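PDB 1XP4: D-alanyl-D-alanine carboxypeptidase from Streptococcus pneumoniae R6, which probably removes the C-terminal D-alanine from peptidoglycan precursor peptides, as a serine-type D-Ala-D-Ala carboxypeptidase of the S11 family. Local coordinates for residues A[59-71]-A[109-121]. Sequence-based numbering, arbitrary orientation.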
loop_
_atom_site.group_PDB
_atom_site.type_symbol
_atom_site.label_atom_id
_atom_site.label_comp_id
_atom_site.label_asym_id
_atom_site.label_seq_id
_atom_site.Cartn_x
_atom_site.Cartn_y
_atom_site.Cartn_z
ATOM N N SER A 59 8.469 20.668 4.060
ATOM C CA SER A 59 7.583 21.660 4.660
ATOM C C SER A 59 7.254 21.348 6.125
ATOM O O SER A 59 6.894 22.241 6.889
ATOM C CB SER A 59 6.298 21.807 3.830
ATOM O OG SER A 59 5.698 20.559 3.537
ATOM N N ILE A 60 7.364 20.080 6.512
ATOM C CA ILE A 60 7.145 19.682 7.898
ATOM C C ILE A 60 8.212 18.655 8.229
ATOM O O ILE A 60 8.856 18.118 7.332
ATOM C CB ILE A 60 5.761 19.029 8.155
ATOM C CG1 ILE A 60 5.560 17.826 7.232
ATOM C CG2 ILE A 60 4.672 20.052 8.003
ATOM C CD1 ILE A 60 4.326 17.015 7.540
ATOM N N THR A 61 8.400 18.392 9.517
ATOM C CA THR A 61 9.385 17.422 9.956
ATOM C C THR A 61 8.733 16.575 11.029
ATOM O O THR A 61 7.709 16.959 11.594
ATOM C CB THR A 61 10.620 18.104 10.559
ATOM O OG1 THR A 61 10.256 18.759 11.781
ATOM C CG2 THR A 61 11.196 19.127 9.587
ATOM N N LEU A 62 9.330 15.427 11.320
ATOM C CA LEU A 62 8.786 14.524 12.323
ATOM C C LEU A 62 8.592 15.153 13.701
ATOM O O LEU A 62 7.661 14.788 14.416
ATOM C CB LEU A 62 9.668 13.278 12.437
ATOM C CG LEU A 62 9.582 12.374 11.195
ATOM C CD1 LEU A 62 10.608 11.270 11.251
ATOM C CD2 LEU A 62 8.185 11.785 11.092
ATOM N N SER A 63 9.444 16.103 14.075
ATOM C CA SER A 63 9.325 16.723 15.397
ATOM C C SER A 63 8.541 18.030 15.412
ATOM O O SER A 63 8.435 18.692 16.449
ATOM C CB SER A 63 10.712 16.974 15.978
ATOM O OG SER A 63 11.345 18.043 15.304
ATOM N N THR A 64 7.995 18.404 14.260
ATOM C CA THR A 64 7.226 19.636 14.144
ATOM C C THR A 64 5.972 19.625 15.021
ATOM O O THR A 64 5.142 18.720 14.931
ATOM C CB THR A 64 6.776 19.891 12.677
ATOM O OG1 THR A 64 7.926 19.992 11.823
ATOM C CG2 THR A 64 5.956 21.181 12.582
ATOM N N PRO A 65 5.837 20.627 15.902
ATOM C CA PRO A 65 4.681 20.754 16.797
ATOM C C PRO A 65 3.430 21.068 15.973
ATOM O O PRO A 65 3.466 21.925 15.084
ATOM C CB PRO A 65 5.071 21.925 17.694
ATOM C CG PRO A 65 6.550 21.800 17.768
ATOM C CD PRO A 65 6.929 21.512 16.336
ATOM N N VAL A 66 2.333 20.376 16.262
ATOM C CA VAL A 66 1.086 20.599 15.536
ATOM C C VAL A 66 -0.046 20.932 16.501
ATOM O O VAL A 66 -0.356 20.148 17.400
ATOM C CB VAL A 66 0.670 19.353 14.706
ATOM C CG1 VAL A 66 -0.621 19.634 13.961
ATOM C CG2 VAL A 66 1.756 18.996 13.712
ATOM N N ASP A 67 -0.648 22.105 16.306
ATOM C CA ASP A 67 -1.763 22.566 17.134
ATOM C C ASP A 67 -2.996 21.727 16.842
ATOM O O ASP A 67 -3.161 21.196 15.747
ATOM C CB ASP A 67 -2.067 24.044 16.846
ATOM C CG ASP A 67 -3.358 24.529 17.497
ATOM O OD1 ASP A 67 -3.429 24.611 18.743
ATOM O OD2 ASP A 67 -4.309 24.834 16.750
ATOM N N ILE A 68 -3.868 21.620 17.829
ATOM C CA ILE A 68 -5.079 20.841 17.680
ATOM C C ILE A 68 -6.294 21.735 17.915
ATOM O O ILE A 68 -6.717 21.938 19.039
ATOM C CB ILE A 68 -5.000 19.638 18.636
ATOM C CG1 ILE A 68 -3.871 18.732 18.136
ATOM C CG2 ILE A 68 -6.312 18.883 18.681
ATOM C CD1 ILE A 68 -3.542 17.584 19.022
ATOM N N SER A 69 -6.839 22.272 16.827
ATOM C CA SER A 69 -7.981 23.188 16.881
ATOM C C SER A 69 -9.266 22.639 17.486
ATOM O O SER A 69 -9.394 21.440 17.732
ATOM C CB SER A 69 -8.283 23.749 15.484
ATOM O OG SER A 69 -8.629 22.720 14.579
ATOM N N ASP A 70 -10.214 23.545 17.713
ATOM C CA ASP A 70 -11.504 23.208 18.304
ATOM C C ASP A 70 -12.174 21.968 17.700
ATOM O O ASP A 70 -12.518 21.024 18.417
ATOM C CB ASP A 70 -12.459 24.397 18.185
ATOM C CG ASP A 70 -11.895 25.672 18.795
ATOM O OD1 ASP A 70 -11.071 25.583 19.738
ATOM O OD2 ASP A 70 -12.301 26.766 18.333
ATOM N N TYR A 71 -12.367 21.986 16.385
ATOM C CA TYR A 71 -12.998 20.883 15.669
ATOM C C TYR A 71 -12.384 19.514 15.981
ATOM O O TYR A 71 -13.088 18.603 16.414
ATOM C CB TYR A 71 -12.969 21.184 14.162
ATOM C CG TYR A 71 -13.130 20.001 13.224
ATOM C CD1 TYR A 71 -14.087 19.011 13.454
ATOM C CD2 TYR A 71 -12.352 19.908 12.066
ATOM C CE1 TYR A 71 -14.264 17.955 12.553
ATOM C CE2 TYR A 71 -12.521 18.861 11.158
ATOM C CZ TYR A 71 -13.477 17.886 11.405
ATOM O OH TYR A 71 -13.632 16.845 10.507
ATOM N N ALA A 109 -5.527 12.455 12.480
ATOM C CA ALA A 109 -5.628 12.640 11.037
ATOM C C ALA A 109 -5.984 14.079 10.686
ATOM O O ALA A 109 -5.271 14.736 9.922
ATOM C CB ALA A 109 -6.680 11.694 10.451
ATOM N N ILE A 110 -7.090 14.561 11.243
ATOM C CA ILE A 110 -7.541 15.916 10.976
ATOM C C ILE A 110 -6.439 16.921 11.272
ATOM O O ILE A 110 -6.102 17.755 10.426
ATOM C CB ILE A 110 -8.784 16.265 11.815
ATOM C CG1 ILE A 110 -9.923 15.299 11.475
ATOM C CG2 ILE A 110 -9.210 17.697 11.546
ATOM C CD1 ILE A 110 -11.186 15.521 12.279
ATOM N N ALA A 111 -5.871 16.838 12.468
ATOM C CA ALA A 111 -4.800 17.748 12.850
ATOM C C ALA A 111 -3.701 17.812 11.778
ATOM O O ALA A 111 -3.313 18.899 11.338
ATOM C CB ALA A 111 -4.210 17.324 14.193
ATOM N N LEU A 112 -3.198 16.654 11.361
ATOM C CA LEU A 112 -2.153 16.606 10.344
ATOM C C LEU A 112 -2.595 17.308 9.055
ATOM O O LEU A 112 -1.817 18.034 8.423
ATOM C CB LEU A 112 -1.792 15.151 10.041
ATOM C CG LEU A 112 -0.967 14.422 11.104
ATOM C CD1 LEU A 112 -0.945 12.923 10.825
ATOM C CD2 LEU A 112 0.440 14.997 11.129
ATOM N N ALA A 113 -3.854 17.085 8.679
ATOM C CA ALA A 113 -4.423 17.667 7.471
ATOM C C ALA A 113 -4.455 19.195 7.516
ATOM O O ALA A 113 -4.072 19.854 6.547
ATOM C CB ALA A 113 -5.829 17.113 7.241
ATOM N N GLU A 114 -4.921 19.753 8.631
ATOM C CA GLU A 114 -4.990 21.204 8.775
ATOM C C GLU A 114 -3.583 21.778 8.764
ATOM O O GLU A 114 -3.351 22.876 8.262
ATOM C CB GLU A 114 -5.673 21.595 10.082
ATOM C CG GLU A 114 -7.112 21.165 10.188
ATOM C CD GLU A 114 -7.833 21.892 11.303
ATOM O OE1 GLU A 114 -7.201 22.138 12.355
ATOM O OE2 GLU A 114 -9.030 22.213 11.129
ATOM N N LYS A 115 -2.644 21.026 9.324
ATOM C CA LYS A 115 -1.260 21.452 9.363
ATOM C C LYS A 115 -0.668 21.512 7.961
ATOM O O LYS A 115 0.107 22.416 7.649
ATOM C CB LYS A 115 -0.436 20.481 10.201
ATOM C CG LYS A 115 1.020 20.877 10.364
ATOM C CD LYS A 115 1.128 22.186 11.130
ATOM C CE LYS A 115 2.554 22.471 11.558
ATOM N NZ LYS A 115 2.667 23.789 12.231
ATOM N N ILE A 116 -1.037 20.553 7.115
ATOM C CA ILE A 116 -0.495 20.503 5.761
ATOM C C ILE A 116 -1.217 21.356 4.723
ATOM O O ILE A 116 -0.577 21.884 3.813
ATOM C CB ILE A 116 -0.423 19.031 5.240
ATOM C CG1 ILE A 116 0.493 18.203 6.146
ATOM C CG2 ILE A 116 0.129 18.989 3.807
ATOM C CD1 ILE A 116 0.676 16.763 5.702
ATOM N N ALA A 117 -2.532 21.505 4.849
ATOM C CA ALA A 117 -3.289 22.283 3.868
ATOM C C ALA A 117 -4.106 23.448 4.426
ATOM O O ALA A 117 -4.815 24.130 3.676
ATOM C CB ALA A 117 -4.202 21.353 3.070
ATOM N N GLY A 118 -4.015 23.678 5.733
ATOM C CA GLY A 118 -4.754 24.771 6.336
ATOM C C GLY A 118 -6.113 24.332 6.820
ATOM O O GLY A 118 -6.559 24.712 7.901
ATOM N N SER A 119 -6.783 23.522 6.017
ATOM C CA SER A 119 -8.105 23.028 6.385
ATOM C C SER A 119 -8.308 21.610 5.859
ATOM O O SER A 119 -7.640 21.181 4.918
ATOM C CB SER A 119 -9.190 23.945 5.814
ATOM O OG SER A 119 -9.217 23.891 4.397
ATOM N N GLU A 120 -9.223 20.874 6.469
ATOM C CA GLU A 120 -9.480 19.531 5.998
ATOM C C GLU A 120 -9.990 19.605 4.548
ATOM O O GLU A 120 -9.664 18.755 3.724
ATOM C CB GLU A 120 -10.500 18.839 6.903
ATOM C CG GLU A 120 -10.814 17.431 6.459
ATOM C CD GLU A 120 -11.614 16.643 7.469
ATOM O OE1 GLU A 120 -12.530 17.231 8.088
ATOM O OE2 GLU A 120 -11.337 15.429 7.623
ATOM N N LYS A 121 -10.767 20.637 4.231
ATOM C CA LYS A 121 -11.295 20.787 2.882
ATOM C C LYS A 121 -10.199 20.840 1.832
ATOM O O LYS A 121 -10.245 20.113 0.839
ATOM C CB LYS A 121 -12.128 22.054 2.739
ATOM C CG LYS A 121 -12.572 22.235 1.297
ATOM C CD LYS A 121 -13.166 23.601 0.996
ATOM C CE LYS A 121 -13.560 23.700 -0.489
ATOM N NZ LYS A 121 -12.412 23.446 -1.404
HETATM O O HOH W 1 2.797 21.327 3.986
HETATM O O HOH W 2 -5.880 20.663 14.407
HETATM O O HOH W 3 -3.340 21.260 12.874
HETATM O O HOH W 4 0.068 24.019 13.974
HETATM O O HOH W 5 -13.346 14.220 9.371
#
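Ile-60 meets Ile-116 by their CD1 methyls, the side chains crossing at about a right angle, where the chain leaving helix 44-57 starts to pass along one side of helix 106-117. This crossing belongs to the helical part of the penicillin-binding, beta-lactamase-like fold. Helix 44-57 backs both isoleucines, with Ala-54 and Leu-55 touching Ile-60 and Val-51 touching Ile-116. After the type I turn 61-64, the CG2 methyl of Thr-64 touches CE of Lys-115. Strand 65-67, paired with strand 90-92, then crosses residues 109-117 of the helix at 102°, the two segment axes 8.3 Å apart at their closest. Val-66 faces inward and sets CG1 3.8 Å from the carbonyl O of Ala-111, while CG2 lies against CG of Lys-115. That lysine is bent at its second torsion (chi2 64°), which brings its methylenes against the valine, the two side chains crossing at a slant; NZ reaches a water that also accepts a bond from Asp-67 N. The carbonyl O of Asp-67 approaches the helix through a second water, shared with Ala-111 O, and Ile-68 brushes the CB of Ala-111 with CG1. Ser-69, at the N-cap position of helix 70-74, turns its hydroxyl to helix 106-117 instead: OG donates to Glu-114 OE1 over 2.7 Å, on the syn side and 16° out of the carboxylate plane. Its backbone N reaches the same carboxylate oxygen through a water. Tyr-71 swings CG away from its own backbone N (chi1 160°), bringing the ring up to Ile-110, which crosses it at about a right angle with CG2 3.5 Å from CE2 and CD1 near CZ. This isoleucine lies about 8 Å, side chain to side chain, from Lys-44, the predicted proton acceptor. At the far end of the ring, Tyr-71 OH donates to Glu-120 OE1 over 2.7 Å, while one water donates to both this hydroxyl and Glu-120 OE2.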